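Local coordinates for protein diguanylate cyclase TpbB (Pseudomonas aeruginosa PAO1, PDB 7A7E) that catalyses the condensation of two GTP molecules into the second messenger cyclic di-GMP through its magnesium-dependent GGDEF domain, in a signalling system important for biofilm formation, at residues 32-37 with 92-97; 53-58 with 105-110; 87-92 with 117-122; 146-151 with 180-185. All coordinates share one frame; numbering follows the deposited sequence.

Contact 1 of 4, residues 32-37 with 92-97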
# COMPACT_ATOMS: atom_id res chain seq x y z
N ALA A 32 3.52 -13.60 3.44
CA ALA A 32 4.57 -14.43 4.00
C ALA A 32 5.92 -13.96 3.48
O ALA A 32 6.87 -13.79 4.24
CB ALA A 32 4.36 -15.87 3.64
N PHE A 33 5.96 -13.74 2.17
CA PHE A 33 7.14 -13.25 1.48
C PHE A 33 7.47 -11.86 2.01
O PHE A 33 8.60 -11.61 2.46
CB PHE A 33 6.84 -13.14 -0.03
CG PHE A 33 8.08 -13.05 -0.87
CD1 PHE A 33 8.69 -11.83 -1.09
CD2 PHE A 33 8.65 -14.19 -1.42
CE1 PHE A 33 9.85 -11.75 -1.85
CE2 PHE A 33 9.81 -14.11 -2.18
CZ PHE A 33 10.40 -12.89 -2.39
N PHE A 34 6.45 -11.00 1.99
CA PHE A 34 6.60 -9.60 2.34
C PHE A 34 7.21 -9.46 3.73
O PHE A 34 8.08 -8.62 3.95
CB PHE A 34 5.28 -8.86 2.20
CG PHE A 34 5.40 -7.36 2.37
CD1 PHE A 34 5.33 -6.79 3.64
CD2 PHE A 34 5.60 -6.53 1.28
CE1 PHE A 34 5.45 -5.41 3.80
CE2 PHE A 34 5.72 -5.16 1.44
CZ PHE A 34 5.63 -4.60 2.70
N GLU A 35 6.77 -10.31 4.66
CA GLU A 35 7.21 -10.19 6.03
C GLU A 35 8.70 -10.52 6.12
O GLU A 35 9.44 -9.87 6.86
CB GLU A 35 6.39 -11.10 6.93
CG GLU A 35 4.91 -10.78 6.90
CD GLU A 35 4.14 -11.18 8.15
OE1 GLU A 35 4.72 -11.91 8.98
OE2 GLU A 35 2.96 -10.75 8.29
N GLY A 36 9.12 -11.55 5.38
CA GLY A 36 10.50 -12.00 5.49
C GLY A 36 11.43 -10.92 4.97
O GLY A 36 12.38 -10.50 5.65
N ARG A 37 11.09 -10.44 3.78
CA ARG A 37 11.80 -9.34 3.16
C ARG A 37 11.89 -8.16 4.12
O ARG A 37 12.96 -7.61 4.34
CB ARG A 37 11.19 -9.00 1.79
CG ARG A 37 11.86 -9.74 0.64
CD ARG A 37 12.39 -8.85 -0.48
NE ARG A 37 13.18 -7.73 0.04
CZ ARG A 37 13.39 -6.60 -0.62
NH1 ARG A 37 12.87 -6.46 -1.84
NH2 ARG A 37 14.11 -5.62 -0.06
N SER A 92 14.32 -1.65 -6.15
CA SER A 92 14.74 -2.07 -4.83
C SER A 92 13.53 -2.28 -3.90
O SER A 92 13.62 -3.05 -2.94
CB SER A 92 15.77 -1.10 -4.33
OG SER A 92 15.24 0.21 -4.15
N ASP A 93 12.40 -1.64 -4.24
CA ASP A 93 11.15 -1.65 -3.48
C ASP A 93 10.35 -2.92 -3.77
O ASP A 93 10.65 -3.62 -4.72
CB ASP A 93 10.32 -0.42 -3.84
CG ASP A 93 11.04 0.89 -3.56
OD1 ASP A 93 11.76 0.98 -2.52
OD2 ASP A 93 10.88 1.81 -4.38
N LEU A 94 9.32 -3.20 -2.97
CA LEU A 94 8.60 -4.46 -3.09
C LEU A 94 7.10 -4.21 -2.92
O LEU A 94 6.71 -3.50 -2.00
CB LEU A 94 9.09 -5.38 -1.97
CG LEU A 94 8.42 -6.74 -1.86
CD1 LEU A 94 8.68 -7.55 -3.11
CD2 LEU A 94 8.90 -7.53 -0.66
N VAL A 95 6.29 -4.81 -3.82
CA VAL A 95 4.85 -4.88 -3.66
C VAL A 95 4.44 -6.33 -3.45
O VAL A 95 4.77 -7.19 -4.27
CB VAL A 95 4.08 -4.37 -4.88
CG1 VAL A 95 2.67 -3.97 -4.49
CG2 VAL A 95 4.79 -3.24 -5.59
N ALA A 96 3.69 -6.57 -2.37
CA ALA A 96 2.98 -7.82 -2.16
C ALA A 96 1.49 -7.52 -2.14
O ALA A 96 1.07 -6.39 -1.89
CB ALA A 96 3.39 -8.49 -0.86
N ARG A 97 0.71 -8.56 -2.43
CA ARG A 97 -0.74 -8.48 -2.34
C ARG A 97 -1.10 -9.19 -1.05
O ARG A 97 -0.75 -10.35 -0.84
CB ARG A 97 -1.37 -9.11 -3.59
CG ARG A 97 -2.88 -9.28 -3.53
CD ARG A 97 -3.44 -9.41 -4.93
NE ARG A 97 -4.35 -10.52 -5.25
CZ ARG A 97 -5.68 -10.46 -5.20
NH1 ARG A 97 -6.41 -11.50 -5.55
NH2 ARG A 97 -6.28 -9.36 -4.80
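With chi1 at -173°, Phe34 swings its ring away from its own backbone N and lays it beside Leu94 and Ala96, while Leu94 also holds CG opposite its N (chi1 177°), with CD2 on the helix side. The two side chains run past each other in opposite directions. At the near end of Phe34, CB meets Ala96 CB at 3.6 Å, and one ortho carbon, CD2, leans on the same methyl from an oblique angle. The same Phe34 CD2 also lies 4.0 Å from Leu94 CD2; beyond it, Phe34 CE2 has Leu94 O at the ring edge, close to the ring plane and 3.9 Å away.

These residues join helix 31-47 to the start of strand 94-99, an outermost strand of the central mixed sheet of the GGDEF domain. Helix and strand run roughly antiparallel, at 147°, with 8.4 Å between the axes of the two short segments. The buried Phe34 also reaches Ala104 and Leu106 on the adjoining strand and Leu161 of helix 157-174.

Toward the surface, Leu94 CD2 is the shared partner of two more helix residues. Phe33 meets it with its ring edge, CD1 standing 4.3 Å from Leu94 CD2. Arg37 approaches Leu94 head-on and packs its aliphatic part there, with CB 3.7 Å from Leu94 CD2 and CD equally near. Bends at chi2 and chi3 then turn the guanidinium so that Ser92 O faces its edge, 3.7 Å from Arg37 NH1. The hydroxyl of Ser92 is engaged elsewhere, with Ala108 O.

Contact 2 of 4, residues 53-58 with 105-110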
# COMPACT_ATOMS: atom_id res chain seq x y z
N ALA A 53 10.35 2.45 4.74
CA ALA A 53 8.93 2.74 4.93
C ALA A 53 8.06 1.56 4.51
O ALA A 53 8.36 0.85 3.55
CB ALA A 53 8.55 4.00 4.18
N VAL A 54 6.95 1.37 5.25
CA VAL A 54 5.91 0.43 4.86
C VAL A 54 4.66 1.21 4.47
O VAL A 54 4.19 2.09 5.20
CB VAL A 54 5.59 -0.60 5.96
CG1 VAL A 54 4.68 -1.69 5.42
CG2 VAL A 54 6.84 -1.23 6.53
N LEU A 55 4.12 0.85 3.31
CA LEU A 55 2.88 1.41 2.80
C LEU A 55 1.82 0.32 2.81
O LEU A 55 2.02 -0.76 2.26
CB LEU A 55 3.14 1.90 1.38
CG LEU A 55 3.52 3.37 1.22
CD1 LEU A 55 4.59 3.81 2.21
CD2 LEU A 55 3.97 3.67 -0.20
N PHE A 56 0.68 0.61 3.43
CA PHE A 56 -0.51 -0.23 3.34
C PHE A 56 -1.54 0.44 2.43
O PHE A 56 -1.97 1.57 2.71
CB PHE A 56 -1.08 -0.45 4.74
CG PHE A 56 -1.32 -1.89 5.13
CD1 PHE A 56 -0.32 -2.63 5.76
CD2 PHE A 56 -2.55 -2.49 4.90
CE1 PHE A 56 -0.55 -3.93 6.17
CE2 PHE A 56 -2.78 -3.79 5.31
CZ PHE A 56 -1.79 -4.50 5.96
N ILE A 57 -1.92 -0.29 1.37
CA ILE A 57 -2.71 0.22 0.25
C ILE A 57 -4.02 -0.54 0.10
O ILE A 57 -4.03 -1.76 -0.03
CB ILE A 57 -1.87 0.17 -1.03
CG1 ILE A 57 -0.54 0.89 -0.79
CG2 ILE A 57 -2.64 0.74 -2.21
CD1 ILE A 57 0.24 1.19 -2.04
N ASP A 58 -5.13 0.21 0.11
CA ASP A 58 -6.44 -0.38 -0.07
C ASP A 58 -7.21 0.44 -1.10
O ASP A 58 -7.32 1.66 -0.98
CB ASP A 58 -7.19 -0.43 1.27
CG ASP A 58 -8.65 -0.81 1.16
OD1 ASP A 58 -8.93 -2.02 1.18
OD2 ASP A 58 -9.49 0.11 1.11
N VAL A 105 3.56 -2.53 0.66
CA VAL A 105 4.65 -2.01 -0.13
C VAL A 105 5.83 -1.66 0.76
O VAL A 105 5.68 -0.88 1.70
CB VAL A 105 4.22 -0.77 -0.94
CG1 VAL A 105 5.45 -0.06 -1.52
CG2 VAL A 105 3.20 -1.11 -2.01
N LEU A 106 7.00 -2.21 0.40
CA LEU A 106 8.23 -1.97 1.15
C LEU A 106 9.10 -1.01 0.36
O LEU A 106 9.40 -1.30 -0.80
CB LEU A 106 8.97 -3.29 1.34
CG LEU A 106 10.37 -3.12 1.90
CD1 LEU A 106 10.29 -2.46 3.26
CD2 LEU A 106 11.07 -4.46 1.99
N LEU A 107 9.48 0.11 1.00
CA LEU A 107 10.31 1.16 0.40
C LEU A 107 11.63 1.18 1.14
O LEU A 107 11.74 1.77 2.21
CB LEU A 107 9.65 2.54 0.52
CG LEU A 107 8.35 2.83 -0.23
CD1 LEU A 107 8.08 4.33 -0.28
CD2 LEU A 107 8.35 2.29 -1.65
N ALA A 108 12.62 0.51 0.56
CA ALA A 108 13.94 0.37 1.15
C ALA A 108 14.95 0.42 0.01
O ALA A 108 14.63 -0.05 -1.08
CB ALA A 108 14.04 -0.95 1.87
N PRO A 109 16.13 1.06 0.17
CA PRO A 109 16.38 1.98 1.28
C PRO A 109 15.69 3.31 1.01
O PRO A 109 15.19 3.56 -0.10
CB PRO A 109 17.88 2.22 1.14
CG PRO A 109 18.07 2.18 -0.35
CD PRO A 109 17.29 0.94 -0.71
N LEU A 110 15.68 4.16 2.04
CA LEU A 110 14.97 5.42 1.98
C LEU A 110 15.90 6.53 2.43
O LEU A 110 16.52 6.43 3.49
CB LEU A 110 13.80 5.33 2.96
CG LEU A 110 12.93 6.56 3.14
CD1 LEU A 110 12.26 6.86 1.81
CD2 LEU A 110 11.88 6.36 4.22
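Two central strands of the GGDEF-domain sheet, 51-59 and 102-110, pair antiparallel here. Four backbone hydrogen bonds tie them together. Ala53 and Leu107 form one hydrogen-bonded pair, with Ala53 N 3.0 Å from Leu107 O and Leu107 N 2.9 Å from Ala53 O. Leu55 and Val105 form the other; the N-H of Leu55 points almost straight at Val105 O (2.8 Å, 170°), whereas the return bond from Val105 N to Leu55 O is more bent, at 143°. Between them Val54 and Leu106 make the non-hydrogen-bonded pair, and Val54 CA adds a CA-H...O contact to Val105 O.

Ala53, Leu55, Val105 and Leu107 all project to one face. On it Leu55 CB abuts Val105 CB at 3.7 Å, while the far branches of Leu55 and Leu107 meet at a slant through CD2 and CD1. Ile57 reaches back along the sheet: its CG1 lies opposite the carbonyl carbon (chi1 -53°), carrying CD1 to within 3.7 Å of Val105 CG2. Beyond the cis peptide before Pro109 the chain turns a corner, and Leu110 comes round so that its CD2 meets Ala53 CB at 4.1 Å. All of this is buried hydrocarbon. Ile57 lies about 8 Å, side chain to side chain, from Asp101, which binds magnesium together with Ser59 at the end of strand 51-59.

Helix 113-126 covers this face through Ala116, Ile119 and Ile123, and Phe56 packs against helix 157-174. Strand 143-150 continues the sheet beyond 51-59, and strand 94-99 beyond 102-110.

Contact 3 of 4, residues 87-92 with 117-122; sequences GQLRES and LRIADN
Ile119 of helix 113-126 meets the loop 87-92 with both branches that leave its CB. CG2, lying anti to the backbone N, faces the loop backbone and side chains: it is 4.2 Å from Gln88 O and 4.3 Å from Leu89 CD2. The other branch, CG1, sits opposite the carbonyl carbon (chi1 -75°) and carries CD1 outward to the guanidinium of Arg90, which it meets obliquely, near NH2; CD1 also packs on Leu107 of strand 102-110. The Arg90 side chain, bent at chi3, crosses that of Ile119 at about a right angle, and its NH1 is held by a salt bridge to Asp93.

One helical turn further on, Gln88 and Asn122 also cross nearly perpendicularly. The CG of Gln88 lies 3.4 Å from Asn122 CB. Leu89 turns inward and packs on Val105 and Leu107, so the loop joining helix 62-86 to strand 94-99 is laid against both the sheet and helix 113-126.

No hydrogen bond links loop and helix; the contact is van der Waals in kind, hydrocarbon against hydrocarbon at Leu89, Gln88 and Asn122, and a methyl against the guanidinium at Arg90, whose charge is met by Asp93, which suggests that fit of shape, not directed bonds, holds this partly exposed contact.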
# COMPACT_ATOMS: atom_id res chain seq x y z
N GLY A 87 4.59 0.82 -10.89
CA GLY A 87 5.01 1.86 -11.81
C GLY A 87 5.74 2.99 -11.11
O GLY A 87 6.33 3.85 -11.75
N GLN A 88 5.71 2.99 -9.78
CA GLN A 88 6.09 4.17 -9.03
C GLN A 88 7.23 3.82 -8.09
O GLN A 88 7.79 4.68 -7.42
CB GLN A 88 4.86 4.70 -8.28
CG GLN A 88 4.62 6.17 -8.56
CD GLN A 88 4.30 6.39 -10.01
OE1 GLN A 88 3.86 5.49 -10.72
NE2 GLN A 88 4.48 7.62 -10.46
N LEU A 89 7.57 2.53 -8.08
CA LEU A 89 8.60 2.01 -7.20
C LEU A 89 9.95 2.04 -7.90
O LEU A 89 10.06 2.39 -9.07
CB LEU A 89 8.21 0.58 -6.83
CG LEU A 89 6.87 0.43 -6.13
CD1 LEU A 89 6.75 -0.93 -5.48
CD2 LEU A 89 6.70 1.52 -5.09
N ARG A 90 10.99 1.68 -7.14
CA ARG A 90 12.30 1.48 -7.72
C ARG A 90 12.62 -0.00 -7.59
O ARG A 90 11.99 -0.71 -6.81
CB ARG A 90 13.28 2.47 -7.08
CG ARG A 90 13.80 2.04 -5.72
CD ARG A 90 14.50 3.14 -4.95
NE ARG A 90 13.56 4.12 -4.43
CZ ARG A 90 13.09 4.13 -3.19
NH1 ARG A 90 13.45 3.21 -2.30
NH2 ARG A 90 12.25 5.09 -2.85
N GLU A 91 13.59 -0.48 -8.38
CA GLU A 91 13.87 -1.90 -8.51
C GLU A 91 14.05 -2.52 -7.13
O GLU A 91 13.92 -3.73 -6.96
CB GLU A 91 15.08 -2.11 -9.43
CG GLU A 91 14.84 -1.67 -10.87
CD GLU A 91 13.68 -2.32 -11.62
OE1 GLU A 91 13.46 -3.55 -11.46
OE2 GLU A 91 12.99 -1.60 -12.37
N SER A 92 14.32 -1.65 -6.15
CA SER A 92 14.74 -2.07 -4.83
C SER A 92 13.53 -2.28 -3.90
O SER A 92 13.62 -3.05 -2.94
CB SER A 92 15.77 -1.10 -4.33
OG SER A 92 15.24 0.21 -4.15
N LEU A 117 6.43 9.78 1.64
CA LEU A 117 5.27 10.61 1.33
C LEU A 117 5.16 10.80 -0.18
O LEU A 117 4.10 10.56 -0.75
CB LEU A 117 5.38 11.98 2.01
CG LEU A 117 5.35 12.03 3.54
CD1 LEU A 117 5.64 13.45 3.97
CD2 LEU A 117 4.01 11.59 4.12
N ARG A 118 6.26 11.25 -0.80
CA ARG A 118 6.28 11.62 -2.21
C ARG A 118 5.85 10.43 -3.05
O ARG A 118 5.01 10.58 -3.94
CB ARG A 118 7.69 12.07 -2.63
CG ARG A 118 7.86 13.58 -2.80
CD ARG A 118 8.59 14.32 -1.69
NE ARG A 118 10.05 14.30 -1.75
CZ ARG A 118 10.85 15.36 -1.89
NH1 ARG A 118 10.35 16.59 -1.97
NH2 ARG A 118 12.16 15.19 -1.92
N ILE A 119 6.41 9.24 -2.77
CA ILE A 119 6.06 8.07 -3.55
C ILE A 119 4.56 7.80 -3.41
O ILE A 119 3.88 7.64 -4.43
CB ILE A 119 6.91 6.84 -3.17
CG1 ILE A 119 8.33 6.96 -3.72
CG2 ILE A 119 6.24 5.56 -3.64
CD1 ILE A 119 9.35 6.28 -2.86
N ALA A 120 4.07 7.78 -2.16
CA ALA A 120 2.65 7.63 -1.87
C ALA A 120 1.81 8.60 -2.71
O ALA A 120 0.77 8.22 -3.27
CB ALA A 120 2.39 7.81 -0.40
N ASP A 121 2.27 9.86 -2.78
CA ASP A 121 1.57 10.90 -3.50
C ASP A 121 1.49 10.51 -4.97
O ASP A 121 0.47 10.75 -5.63
CB ASP A 121 2.30 12.24 -3.41
CG ASP A 121 2.42 12.79 -2.01
OD1 ASP A 121 1.55 12.45 -1.18
OD2 ASP A 121 3.39 13.55 -1.76
N ASN A 122 2.57 9.91 -5.48
CA ASN A 122 2.58 9.53 -6.88
C ASN A 122 1.67 8.33 -7.13
O ASN A 122 0.97 8.32 -8.13
CB ASN A 122 3.99 9.34 -7.41
CG ASN A 122 4.88 10.51 -7.08
OD1 ASN A 122 4.45 11.66 -7.10
ND2 ASN A 122 6.13 10.22 -6.77

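Contact 4 of 4, residues 146-151 with 180-185; sequences GIALYP and RLAELN
Between 146-151 and 180-185 two backbone hydrogen bonds form, and Arg180 adds one to Ile145 just before. Ile147 uses both its polar backbone atoms: its N donates to Arg180 O at 2.9 Å, and its O accepts from Ala182 N at 2.8 Å. The second bond is nearly straight, 177° at the hydrogen. Weaker CA-H...O contacts accompany them, from Gly146 CA to Arg180 O and from Leu181 CA to Ile147 O.

The apolar contacts centre on one methyl. Leu181 CD2 lies 4.0 Å from Ile147 CG2 and 3.8 Å from Leu149 CD1, with the leucine slanting across both side chains. Leu149 holds CG opposite its carbonyl carbon (chi1 -59°), and its extended chi2 takes CD1 to that methyl. Past the end of the strand, the Ala182 methyl comes 4.3 Å from Ala148 CB.

Among charged groups, Glu183 OE1 stands over one face of the Arg180 guanidinium, offset toward the rim, and Glu183 OE2 makes a long ion pair with Arg180 NH2, well out of the guanidinium plane and a matter of charge alone. The stronger partner of Arg180 is Asp186 in helix 186-191.

Gly146 with Arg180 and Ile147 with Leu181 are parallel bridges, and helix 157-174 connects the two strands: this is a beta-alpha-beta crossover, ending in an outermost strand of the GGDEF sheet.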
# COMPACT_ATOMS: atom_id res chain seq x y z
N GLY A 146 -1.90 4.06 4.08
CA GLY A 146 -1.30 4.32 5.37
C GLY A 146 0.20 4.08 5.30
O GLY A 146 0.63 3.12 4.68
N ILE A 147 0.99 4.98 5.92
CA ILE A 147 2.44 4.90 5.88
C ILE A 147 3.04 4.81 7.28
O ILE A 147 2.71 5.60 8.16
CB ILE A 147 2.99 6.14 5.17
CG1 ILE A 147 2.32 6.32 3.81
CG2 ILE A 147 4.49 6.03 5.10
CD1 ILE A 147 2.29 7.74 3.32
N ALA A 148 3.99 3.89 7.46
CA ALA A 148 4.69 3.77 8.73
C ALA A 148 6.19 3.73 8.48
O ALA A 148 6.68 2.83 7.79
CB ALA A 148 4.24 2.54 9.49
N LEU A 149 6.89 4.71 9.06
CA LEU A 149 8.33 4.88 8.94
C LEU A 149 9.11 4.07 9.97
O LEU A 149 8.66 3.86 11.11
CB LEU A 149 8.65 6.37 9.09
CG LEU A 149 7.97 7.24 8.06
CD1 LEU A 149 8.19 8.70 8.40
CD2 LEU A 149 8.50 6.94 6.66
N TYR A 150 10.28 3.62 9.52
CA TYR A 150 11.34 3.13 10.38
C TYR A 150 12.51 4.12 10.34
O TYR A 150 12.89 4.63 9.28
CB TYR A 150 11.78 1.72 10.00
CG TYR A 150 12.95 1.25 10.81
CD1 TYR A 150 12.76 0.65 12.04
CD2 TYR A 150 14.25 1.46 10.37
CE1 TYR A 150 13.84 0.24 12.82
CE2 TYR A 150 15.34 1.07 11.14
CZ TYR A 150 15.13 0.45 12.36
OH TYR A 150 16.21 0.05 13.11
N PRO A 151 13.10 4.45 11.51
CA PRO A 151 12.62 3.94 12.79
C PRO A 151 11.66 4.81 13.60
O PRO A 151 11.29 4.41 14.70
CB PRO A 151 13.97 3.75 13.49
CG PRO A 151 14.77 4.96 13.05
CD PRO A 151 14.30 5.30 11.65
N ARG A 180 -1.75 8.78 4.69
CA ARG A 180 -1.64 9.29 6.04
C ARG A 180 -0.50 8.59 6.75
O ARG A 180 -0.36 7.37 6.70
CB ARG A 180 -2.95 9.07 6.80
CG ARG A 180 -3.00 9.72 8.18
CD ARG A 180 -4.39 9.73 8.79
NE ARG A 180 -4.47 10.06 10.22
CZ ARG A 180 -3.85 9.39 11.20
NH1 ARG A 180 -3.07 8.34 10.93
NH2 ARG A 180 -4.02 9.78 12.46
N LEU A 181 0.32 9.39 7.43
CA LEU A 181 1.38 8.88 8.27
C LEU A 181 0.80 8.36 9.59
O LEU A 181 -0.03 9.03 10.20
CB LEU A 181 2.30 10.06 8.56
CG LEU A 181 3.52 10.15 7.66
CD1 LEU A 181 4.26 11.45 7.95
CD2 LEU A 181 4.43 8.94 7.85
N ALA A 182 1.28 7.18 10.02
CA ALA A 182 1.06 6.71 11.38
C ALA A 182 1.50 7.80 12.35
O ALA A 182 2.54 8.41 12.13
CB ALA A 182 1.87 5.47 11.64
N GLU A 183 0.71 8.04 13.40
CA GLU A 183 1.11 8.93 14.48
C GLU A 183 1.24 8.10 15.76
O GLU A 183 0.78 6.96 15.80
CB GLU A 183 0.11 10.08 14.64
CG GLU A 183 0.40 11.23 13.69
CD GLU A 183 -0.81 11.89 13.06
OE1 GLU A 183 -0.81 12.07 11.80
OE2 GLU A 183 -1.76 12.25 13.81
N LEU A 184 1.86 8.69 16.79
CA LEU A 184 2.14 7.93 18.00
C LEU A 184 0.89 7.75 18.88
O LEU A 184 0.81 6.77 19.63
CB LEU A 184 3.33 8.55 18.73
CG LEU A 184 4.67 8.35 18.01
CD1 LEU A 184 5.70 9.38 18.45
CD2 LEU A 184 5.20 6.93 18.17
N ASN A 185 -0.10 8.64 18.73
CA ASN A 185 -1.36 8.58 19.45
C ASN A 185 -2.44 7.88 18.61
O ASN A 185 -3.64 8.07 18.84
CB ASN A 185 -1.81 9.98 19.87
CG ASN A 185 -1.99 10.92 18.69
OD1 ASN A 185 -1.78 10.55 17.54
ND2 ASN A 185 -2.39 12.15 18.97

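Contacts 1, 2 and 4 follow the central mixed sheet across its width: strand 94-99 in contact 1, the pair 102-110 and 51-59 in contact 2, and 143-150 with 179-181 in contact 4. The centre of contact 2 lies about 9 Å from that of contact 1 and 11 Å from that of contact 4, whereas contacts 1 and 4 are about 18 Å apart and do not touch. Contact 3 joins loop 87-92 to helix 113-126, and Ile119 meets Leu107 of contact 2. Along the chain the first three contacts interleave, and contact 4 follows them. Sequence-distant pieces thus close into one compact GGDEF domain, with the magnesium site nearest contact 2.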